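Local coordinates for protein membrane-anchored mycosin mycp1 (Mycobacterium thermoresistibile, PDB 4HVL) that probably cleaves proteins as a membrane-anchored, subtilisin-like serine endopeptidase that is an essential component of the ESX-1 (type VII) secretion system, at residues Arg43-Ala46 and Ser47-Arg51; Asn74-Pro77 and Arg78-Ala81; Asp99-Gly102 and Thr103-Ser107. One frame throughout, in Å; residues are numbered along the deposited sequence.

Contact 1 (Arg43-Ala46 and Ser47-Arg51)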
loop_
_atom_site.group_PDB
_atom_site.type_symbol
_atom_site.label_atom_id
_atom_site.label_comp_id
_atom_site.label_asym_id
_atom_site.label_seq_id
_atom_site.Cartn_x
_atom_site.Cartn_y
_atom_site.Cartn_z
ATOM N N ARG A 43 19.089 -10.184 10.292
ATOM C CA ARG A 43 17.985 -10.020 9.367
ATOM C C ARG A 43 16.744 -9.574 10.130
ATOM O O ARG A 43 16.518 -10.062 11.213
ATOM C CB ARG A 43 17.732 -11.336 8.639
ATOM C CG ARG A 43 18.835 -11.666 7.649
ATOM C CD ARG A 43 18.601 -13.005 6.965
ATOM N NE ARG A 43 19.801 -13.436 6.241
ATOM C CZ ARG A 43 20.068 -14.688 5.869
ATOM N NH1 ARG A 43 19.220 -15.682 6.125
ATOM N NH2 ARG A 43 21.201 -14.949 5.224
ATOM N N PRO A 44 15.959 -8.613 9.585
ATOM C CA PRO A 44 14.687 -8.253 10.241
ATOM C C PRO A 44 13.753 -9.464 10.333
ATOM O O PRO A 44 13.862 -10.392 9.513
ATOM C CB PRO A 44 14.089 -7.189 9.322
ATOM C CG PRO A 44 15.180 -6.770 8.402
ATOM C CD PRO A 44 16.168 -7.878 8.325
ATOM N N TRP A 45 12.867 -9.485 11.330
ATOM C CA TRP A 45 12.029 -10.678 11.542
ATOM C C TRP A 45 11.189 -10.973 10.288
ATOM O O TRP A 45 10.955 -12.127 9.955
ATOM C CB TRP A 45 11.124 -10.527 12.778
ATOM C CG TRP A 45 9.937 -9.626 12.593
ATOM C CD1 TRP A 45 9.868 -8.301 12.883
ATOM C CD2 TRP A 45 8.637 -9.995 12.089
ATOM N NE1 TRP A 45 8.619 -7.819 12.592
ATOM C CE2 TRP A 45 7.839 -8.836 12.108
ATOM C CE3 TRP A 45 8.071 -11.197 11.632
ATOM C CZ2 TRP A 45 6.504 -8.832 11.695
ATOM C CZ3 TRP A 45 6.745 -11.183 11.197
ATOM C CH2 TRP A 45 5.977 -10.008 11.240
ATOM N N ALA A 46 10.784 -9.922 9.583
ATOM C CA ALA A 46 9.949 -10.077 8.402
ATOM C C ALA A 46 10.669 -10.756 7.244
ATOM O O ALA A 46 10.062 -11.538 6.504
ATOM C CB ALA A 46 9.400 -8.728 7.962
ATOM N N SER A 47 11.953 -10.463 7.095
ATOM C CA SER A 47 12.789 -11.096 6.086
ATOM C C SER A 47 12.963 -12.593 6.377
ATOM O O SER A 47 12.860 -13.422 5.478
ATOM C CB SER A 47 14.159 -10.415 6.029
ATOM O OG SER A 47 13.996 -9.025 5.744
ATOM N N ASP A 48 13.223 -12.927 7.634
ATOM C CA ASP A 48 13.314 -14.326 8.035
ATOM C C ASP A 48 11.979 -15.055 7.865
ATOM O O ASP A 48 11.932 -16.146 7.324
ATOM C CB ASP A 48 13.809 -14.438 9.480
ATOM C CG ASP A 48 15.330 -14.421 9.583
ATOM O OD1 ASP A 48 16.018 -14.439 8.535
ATOM O OD2 ASP A 48 15.840 -14.390 10.718
ATOM N N TYR A 49 10.896 -14.429 8.312
ATOM C CA TYR A 49 9.558 -15.004 8.220
ATOM C C TYR A 49 9.122 -15.306 6.773
ATOM O O TYR A 49 8.523 -16.336 6.508
ATOM C CB TYR A 49 8.573 -14.032 8.862
ATOM C CG TYR A 49 7.196 -14.572 9.123
ATOM C CD1 TYR A 49 6.897 -15.239 10.312
ATOM C CD2 TYR A 49 6.175 -14.382 8.200
ATOM C CE1 TYR A 49 5.620 -15.722 10.561
ATOM C CE2 TYR A 49 4.900 -14.853 8.440
ATOM C CZ TYR A 49 4.623 -15.519 9.612
ATOM O OH TYR A 49 3.341 -15.972 9.824
ATOM N N LEU A 50 9.437 -14.394 5.854
ATOM C CA LEU A 50 9.021 -14.505 4.453
ATOM C C LEU A 50 10.061 -15.235 3.597
ATOM O O LEU A 50 9.847 -15.462 2.405
ATOM C CB LEU A 50 8.740 -13.113 3.877
ATOM C CG LEU A 50 7.551 -12.332 4.456
ATOM C CD1 LEU A 50 7.521 -10.916 3.903
ATOM C CD2 LEU A 50 6.242 -13.043 4.155
ATOM N N ARG A 51 11.181 -15.581 4.214
ATOM C CA ARG A 51 12.262 -16.367 3.581
ATOM C C ARG A 51 12.819 -15.659 2.351
ATOM O O ARG A 51 12.997 -16.272 1.304
ATOM C CB ARG A 51 11.788 -17.783 3.225
ATOM C CG ARG A 51 11.132 -18.519 4.377
ATOM C CD ARG A 51 11.157 -20.033 4.224
ATOM N NE ARG A 51 10.267 -20.575 3.185
ATOM C CZ ARG A 51 8.958 -20.838 3.323
ATOM N NH1 ARG A 51 8.325 -20.581 4.470
ATOM N NH2 ARG A 51 8.261 -21.360 2.303
#

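Contact 2 (Asn74-Pro77 and Arg78-Ala81)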
loop_
_atom_site.group_PDB
_atom_site.type_symbol
_atom_site.label_atom_id
_atom_site.label_comp_id
_atom_site.label_asym_id
_atom_site.label_seq_id
_atom_site.Cartn_x
_atom_site.Cartn_y
_atom_site.Cartn_z
ATOM N N ASN A 74 12.811 10.182 -0.500
ATOM C CA ASN A 74 14.098 10.832 -0.581
ATOM C C ASN A 74 15.077 9.770 -1.036
ATOM O O ASN A 74 15.371 8.833 -0.310
ATOM C CB ASN A 74 14.498 11.455 0.742
ATOM C CG ASN A 74 13.640 12.628 1.113
ATOM O OD1 ASN A 74 13.196 13.404 0.254
ATOM N ND2 ASN A 74 13.403 12.782 2.399
ATOM N N GLY A 75 15.511 9.905 -2.283
ATOM C CA GLY A 75 16.224 8.851 -2.988
ATOM C C GLY A 75 17.671 8.733 -2.566
ATOM O O GLY A 75 18.260 9.692 -2.035
ATOM N N SER A 76 18.215 7.533 -2.754
ATOM C CA SER A 76 19.591 7.231 -2.397
ATOM C C SER A 76 20.024 6.050 -3.218
ATOM O O SER A 76 19.174 5.398 -3.853
ATOM C CB SER A 76 19.697 6.879 -0.909
ATOM O OG SER A 76 19.041 5.642 -0.617
ATOM N N PRO A 77 21.334 5.726 -3.187
ATOM C CA PRO A 77 21.722 4.567 -3.962
ATOM C C PRO A 77 20.984 3.290 -3.545
ATOM O O PRO A 77 20.670 2.486 -4.425
ATOM C CB PRO A 77 23.245 4.472 -3.740
ATOM C CG PRO A 77 23.676 5.882 -3.438
ATOM C CD PRO A 77 22.491 6.517 -2.726
ATOM N N ARG A 78 20.678 3.110 -2.252
ATOM C CA ARG A 78 19.954 1.915 -1.807
ATOM C C ARG A 78 18.460 1.935 -2.055
ATOM O O ARG A 78 17.845 0.867 -2.089
ATOM C CB ARG A 78 20.224 1.608 -0.340
ATOM C CG ARG A 78 21.625 1.053 -0.138
ATOM C CD ARG A 78 21.859 0.683 1.304
ATOM N NE ARG A 78 21.254 -0.603 1.656
ATOM C CZ ARG A 78 21.301 -1.134 2.870
ATOM N NH1 ARG A 78 21.927 -0.490 3.859
ATOM N NH2 ARG A 78 20.747 -2.311 3.094
ATOM N N VAL A 79 17.888 3.132 -2.233
ATOM C CA VAL A 79 16.472 3.295 -2.606
ATOM C C VAL A 79 16.445 4.262 -3.795
ATOM O O VAL A 79 16.140 5.434 -3.626
ATOM C CB VAL A 79 15.628 3.853 -1.438
ATOM C CG1 VAL A 79 14.131 3.708 -1.722
ATOM C CG2 VAL A 79 15.972 3.137 -0.136
ATOM N N PRO A 80 16.878 3.791 -4.987
ATOM C CA PRO A 80 17.127 4.681 -6.127
ATOM C C PRO A 80 15.857 5.057 -6.884
ATOM O O PRO A 80 15.724 4.777 -8.076
ATOM C CB PRO A 80 18.076 3.855 -7.008
ATOM C CG PRO A 80 17.666 2.454 -6.746
ATOM C CD PRO A 80 17.336 2.416 -5.275
ATOM N N ALA A 81 14.936 5.708 -6.192
ATOM C CA ALA A 81 13.648 6.046 -6.766
ATOM C C ALA A 81 13.730 7.095 -7.867
ATOM O O ALA A 81 14.634 7.915 -7.882
ATOM C CB ALA A 81 12.703 6.525 -5.673
HETATM O O HOH W 1 22.131 4.447 -0.027
#

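Contact 3 (Asp99-Gly102 and Thr103-Ser107). With ZN (zinc ion), chain G.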
loop_
_atom_site.group_PDB
_atom_site.type_symbol
_atom_site.label_atom_id
_atom_site.label_comp_id
_atom_site.label_asym_id
_atom_site.label_seq_id
_atom_site.Cartn_x
_atom_site.Cartn_y
_atom_site.Cartn_z
ATOM N N ASP A 99 7.507 12.880 5.369
ATOM C CA ASP A 99 6.771 12.125 6.386
ATOM C C ASP A 99 7.524 10.912 6.917
ATOM O O ASP A 99 6.971 10.146 7.669
ATOM C CB ASP A 99 5.440 11.637 5.798
ATOM C CG ASP A 99 4.503 12.775 5.451
ATOM O OD1 ASP A 99 4.864 13.645 4.637
ATOM O OD2 ASP A 99 3.412 12.807 6.020
ATOM N N ALA A 100 8.746 10.678 6.461
ATOM C CA ALA A 100 9.477 9.490 6.874
ATOM C C ALA A 100 8.606 8.262 6.707
ATOM O O ALA A 100 8.470 7.468 7.624
ATOM C CB ALA A 100 9.943 9.631 8.320
ATOM N N HIS A 101 8.006 8.111 5.532
ATOM C CA HIS A 101 7.095 7.033 5.305
ATOM C C HIS A 101 7.354 6.404 3.932
ATOM O O HIS A 101 7.807 5.257 3.853
ATOM C CB HIS A 101 5.641 7.529 5.491
ATOM C CG HIS A 101 4.625 6.435 5.508
ATOM N ND1 HIS A 101 4.082 5.920 4.351
ATOM C CD2 HIS A 101 4.092 5.715 6.527
ATOM C CE1 HIS A 101 3.231 4.951 4.655
ATOM N NE2 HIS A 101 3.226 4.800 5.967
ATOM N N GLY A 102 7.102 7.152 2.864
ATOM C CA GLY A 102 7.243 6.633 1.511
ATOM C C GLY A 102 8.629 6.096 1.193
ATOM O O GLY A 102 8.785 5.099 0.484
ATOM N N THR A 103 9.643 6.748 1.737
ATOM C CA THR A 103 11.011 6.280 1.559
ATOM C C THR A 103 11.130 4.865 2.125
ATOM O O THR A 103 11.751 3.989 1.525
ATOM C CB THR A 103 11.998 7.219 2.283
ATOM O OG1 THR A 103 11.847 8.550 1.753
ATOM C CG2 THR A 103 13.420 6.747 2.072
ATOM N N LEU A 104 10.513 4.654 3.276
ATOM C CA LEU A 104 10.589 3.350 3.977
ATOM C C LEU A 104 9.795 2.292 3.225
ATOM O O LEU A 104 10.270 1.194 3.035
ATOM C CB LEU A 104 10.130 3.470 5.429
ATOM C CG LEU A 104 11.114 4.132 6.407
ATOM C CD1 LEU A 104 11.402 5.592 6.083
ATOM C CD2 LEU A 104 10.601 4.028 7.833
ATOM N N THR A 105 8.584 2.625 2.795
ATOM C CA THR A 105 7.801 1.730 1.928
ATOM C C THR A 105 8.602 1.247 0.711
ATOM O O THR A 105 8.731 0.039 0.473
ATOM C CB THR A 105 6.542 2.446 1.431
ATOM O OG1 THR A 105 5.848 2.959 2.561
ATOM C CG2 THR A 105 5.626 1.501 0.666
ATOM N N ALA A 106 9.156 2.205 -0.028
ATOM C CA ALA A 106 9.951 1.890 -1.212
ATOM C C ALA A 106 11.127 0.978 -0.867
ATOM O O ALA A 106 11.438 0.052 -1.646
ATOM C CB ALA A 106 10.435 3.166 -1.906
ATOM N N SER A 107 11.740 1.200 0.305
ATOM C CA SER A 107 12.885 0.376 0.728
ATOM C C SER A 107 12.494 -1.075 0.983
ATOM O O SER A 107 13.277 -1.988 0.692
ATOM C CB SER A 107 13.602 0.951 1.950
ATOM O OG SER A 107 12.898 0.698 3.158
HETATM ZN ZN ZN G . 1.768 3.524 6.882
HETATM O O HOH W 2 0.993 4.805 8.412
#

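Contact 1 (Arg43-Ala46 and Ser47-Arg51)
Trp45 and Tyr49, one turn apart on the short helix 45-50, form a T-shaped pair: the indole's six-membered ring turns its edge toward the face of the phenol, with centroids 5.7 Å apart and planes at 74°. Trp45 CZ3 reaches Tyr49 CG at 4.0 Å. The indole gets there because Trp45 CG sits between its backbone N and carbonyl carbon (chi1 75°), while Tyr49 CG lies anti to its N (chi1 -168°); the two side chains run alongside and point the same way. Trp45 NE1 bonds to the carbonyl of Glu284, tying the indole to the loop after strand 277-282. At the start of the helix, Pro44 is the N-cap residue, and its O takes Asp48 N at 3.2 Å in a nearly straight bond and Ser47 N in a weak one. The Pro44 ring covers Ser47 OG, CD to OG 3.6 Å. The extended Arg43 chain crosses Asp48 at about a right angle, CD to OD1 3.3 Å. Arg43 NH1 stays 4.2 Å from Asp48 OD1, beyond a salt bridge. The contact thus rests mainly on the T-shaped pair and the helical backbone bonds, with the charges probably adding a weak attraction.

Contact 2 (Asn74-Pro77 and Arg78-Ala81)
Ser76 and Val79 close a tight turn over Pro77 and Arg78. Ser76 N gives a straight bond to Val79 O, 3.1 Å with 166° at the hydrogen, although it approaches from above the carbonyl plane. In return Val79 N meets two acceptors of the same serine: OG at 3.2 Å, and the backbone O in a weaker, bent bond. Ser76 OG can turn back over the loop because it stands between the backbone N and the carbonyl carbon (chi1 68°). Gly75 adds a CA-H...O contact to Val79 O. The Pro80 ring lies against the carbonyl oxygens of Ser76 and Pro77, CD 3.4 Å from Pro77 O, and Pro80 is the centre of an inverse gamma turn.

The buried side is that of Val79. Its two methyls spread over Ala106 and Ser107 of helix 102-110, and its side chain also touches Leu289. The other side is open: the Pro77 ring is exposed, and a water accepts from Arg78 N at 3.0 Å and donates weakly to Ser76 OG. The Arg78 chain kinks about its CG-CD bond and takes its guanidinium away from the turn to a salt bridge with Asp117, while its NE bonds to Arg112 O.

Backbone angles at Pro77 and Arg78 fit a type I beta turn, Ser76-Val79, with proline at its second position; its weak closing bond from Val79 N to Ser76 O is backed by Ser76 OG. The turn lies in the loop joining strand 65-70 to the edge strand 82-86 of the parallel sheet of the subtilisin fold.

Contact 3 (Asp99-Gly102 and Thr103-Ser107)
With CG anti to its backbone N (chi1 -170°) and the ring turned by chi2 of -85°, His101 sets its imidazole beside Thr105, although its CB bond points away from the helix; Thr105 has OG1 beside its own N (chi1 -53°), on the histidine side. Thr105 OG1 thus comes within 3.9 Å of His101 ND1, obliquely to the ring. The two are joined through Asp70, whose OD1 takes His101 ND1 and whose OD2 takes Thr105 OG1. On the other side of the imidazole, NE2 binds a zinc ion at 2.1 Å, which Ser312 and a water also coordinate.

His101 is the N-cap of helix 102-110. Its O accepts Thr105 N at 2.9 Å in a nearly straight bond and Leu104 N weakly, and Gly102 O accepts Ala106 N at 3.0 Å. Leu104 CD1 touches the Ala100 carbonyl, 3.8 Å from its O. Ser107 OG bonds back to Leu104 O at 2.7 Å.

Asp70, His101 and Ser312 are the predicted charge relay of this subtilase. Here the metal joins His101 to Ser312, which is consistent with zinc blocking the triad, while Thr105, bonded to Asp70 OD2, would hold that carboxylate turned toward the histidine.

Contact 3 is buried, contact 1 partly buried and contact 2 at the surface. Contacts 2 and 3 are neighbours, their centres about 10 Å apart: Asn74 N meets Thr103 OG1 in a probable hydrogen bond, so the loop before strand 82-86 is fastened to the first turn of helix 102-110. Contact 1 touches neither; its helix 45-50 packs on Pro282, at the end of strand 277-282, which lies at the opposite edge of the parallel sheet from strand 82-86. Contacts 1 and 3 both cap a helix start, one with a proline, the other with the predicted catalytic histidine. Their chemistry differs accordingly: an edge-to-face aromatic pair in contact 1, backbone and water bonds in contact 2, and metal coordination in contact 3.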